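Local coordinates for alpha-1,3-glucanase (Streptomyces thermodiastaticus, PDB 7C7D), which hydrolyses the alpha-1,3-glucosidic linkages of alpha-1,3-glucan as a thermostable glycosidase of family GH87, at the calcium ion site. Sequence-based numbering; all coordinates share one arbitrary frame.

The calcium ion site. Residues 63-65, 87-89, 91-92, 191-192. With CA (calcium ion), chain B.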
loop_
_atom_site.group_PDB
_atom_site.type_symbol
_atom_site.label_atom_id
_atom_site.label_comp_id
_atom_site.label_asym_id
_atom_site.label_seq_id
_atom_site.Cartn_x
_atom_site.Cartn_y
_atom_site.Cartn_z
ATOM N N GLU A 63 -17.123 -5.503 1.878
ATOM C CA GLU A 63 -17.011 -5.812 0.462
ATOM C C GLU A 63 -18.378 -5.684 -0.197
ATOM O O GLU A 63 -19.393 -6.132 0.343
ATOM C CB GLU A 63 -16.476 -7.229 0.269
ATOM C CG GLU A 63 -15.063 -7.455 0.792
ATOM C CD GLU A 63 -13.990 -6.786 -0.051
ATOM O OE1 GLU A 63 -12.826 -6.804 0.396
ATOM O OE2 GLU A 63 -14.295 -6.260 -1.143
ATOM N N ALA A 64 -18.406 -5.080 -1.382
ATOM C CA ALA A 64 -19.681 -4.913 -2.073
ATOM C C ALA A 64 -20.326 -6.256 -2.380
ATOM O O ALA A 64 -21.558 -6.384 -2.344
ATOM C CB ALA A 64 -19.475 -4.106 -3.352
ATOM N N GLU A 65 -19.513 -7.270 -2.668
ATOM C CA GLU A 65 -20.020 -8.593 -2.984
ATOM C C GLU A 65 -20.652 -9.281 -1.780
ATOM O O GLU A 65 -21.320 -10.301 -1.960
ATOM C CB GLU A 65 -18.899 -9.448 -3.589
ATOM C CG GLU A 65 -17.640 -9.574 -2.714
ATOM C CD GLU A 65 -16.577 -8.500 -2.973
ATOM O OE1 GLU A 65 -16.923 -7.370 -3.367
ATOM O OE2 GLU A 65 -15.380 -8.785 -2.748
ATOM N N ALA A 87 -9.819 -5.927 -7.835
ATOM C CA ALA A 87 -10.790 -5.679 -6.782
ATOM C C ALA A 87 -10.355 -6.333 -5.477
ATOM O O ALA A 87 -9.794 -7.432 -5.472
ATOM C CB ALA A 87 -12.151 -6.238 -7.189
ATOM N N SER A 88 -10.617 -5.649 -4.366
ATOM C CA SER A 88 -10.501 -6.270 -3.052
ATOM C C SER A 88 -11.330 -7.550 -3.029
ATOM O O SER A 88 -12.494 -7.554 -3.434
ATOM C CB SER A 88 -11.019 -5.284 -2.004
ATOM O OG SER A 88 -10.756 -5.735 -0.688
ATOM N N GLY A 89 -10.724 -8.648 -2.573
ATOM C CA GLY A 89 -11.402 -9.929 -2.621
ATOM C C GLY A 89 -11.544 -10.525 -4.000
ATOM O O GLY A 89 -12.194 -11.568 -4.141
ATOM N N GLN A 91 -13.384 -9.585 -6.259
ATOM C CA GLN A 91 -14.794 -9.540 -6.616
ATOM C C GLN A 91 -15.316 -8.126 -6.423
ATOM O O GLN A 91 -14.819 -7.372 -5.586
ATOM C CB GLN A 91 -15.624 -10.492 -5.757
ATOM C CG GLN A 91 -15.261 -11.942 -5.932
ATOM C CD GLN A 91 -15.798 -12.773 -4.800
ATOM O OE1 GLN A 91 -16.924 -13.252 -4.852
ATOM N NE2 GLN A 91 -14.999 -12.928 -3.749
ATOM N N ALA A 92 -16.336 -7.781 -7.202
ATOM C CA ALA A 92 -16.982 -6.480 -7.118
ATOM C C ALA A 92 -18.394 -6.645 -7.664
ATOM O O ALA A 92 -18.786 -7.734 -8.093
ATOM C CB ALA A 92 -16.183 -5.426 -7.898
ATOM N N ASP A 191 -16.457 -1.954 -5.505
ATOM C CA ASP A 191 -15.581 -2.989 -4.958
ATOM C C ASP A 191 -15.808 -3.211 -3.463
ATOM O O ASP A 191 -16.043 -4.344 -3.017
ATOM C CB ASP A 191 -14.133 -2.577 -5.226
ATOM C CG ASP A 191 -13.127 -3.573 -4.699
ATOM O OD1 ASP A 191 -13.527 -4.701 -4.308
ATOM O OD2 ASP A 191 -11.922 -3.225 -4.688
ATOM N N VAL A 192 -15.710 -2.139 -2.679
ATOM C CA VAL A 192 -15.694 -2.214 -1.222
ATOM C C VAL A 192 -16.012 -0.814 -0.718
ATOM O O VAL A 192 -15.686 0.181 -1.371
ATOM C CB VAL A 192 -14.325 -2.744 -0.709
ATOM C CG1 VAL A 192 -13.148 -1.933 -1.260
ATOM C CG2 VAL A 192 -14.288 -2.804 0.824
HETATM CA CA CA B . -14.627 -6.470 -3.404
#
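A calcium site, probably structural, lies in the N-terminal beta-rich part of the catalytic unit. It ties together the end of strand 59-63, the 3-10 helix 64-66, the 3-10 helix 88-90 with the following Gln91, and strand 188-196. Seven protein oxygens are seen bound to CA, a minimum count, and the three carboxylates bind it differently: one is bidentate, two use one oxygen. Glu65 binds with both carboxylate oxygens, OE1 and OE2 each 2.5 Å from CA; the equal lengths show a symmetric bidentate grip. To get there its CG takes the crowded position between backbone N and carbonyl carbon (chi1 56°), and the chain bends at chi2 (-91°), folding the carboxylate back to the ion. Glu63, two residues earlier, is monodentate, with OE2 2.3 Å from CA. Its CG lies anti to the carbonyl carbon, and its other oxygen, OE1, is turned to Ser88, whose hydroxyl OG donates to it on the syn lone pair at 2.6 Å. Asp191 chelates through side chain and main chain together: OD1 stands 2.3 Å from CA, whereas its own carbonyl O is 2.6 Å from CA. CG, anti to the backbone N, lies beside the carbonyl carbon, so that OD1 and the main-chain O both point at CA, with OD2 turned to Ser88 N. The backbone carbonyls of Ser88 and Gln91 complete the observed shell, so the segment 88-91 bends around the metal. Three carboxylates around one divalent ion would make the site formally anionic, and the second-shell donors probably help to spread that charge. Ser88 serves as ligand and second-shell donor at once, since its backbone N also fixes the rotation of the Asp191 carboxylate. Gln91 braces this segment: its NE2 donates to Gly89 O at 3.1 Å, nearly straight (169° at H), from above the carbonyl plane. In the bond to Asp191, Ser88 N meets the syn lone pair of OD2 at 2.8 Å.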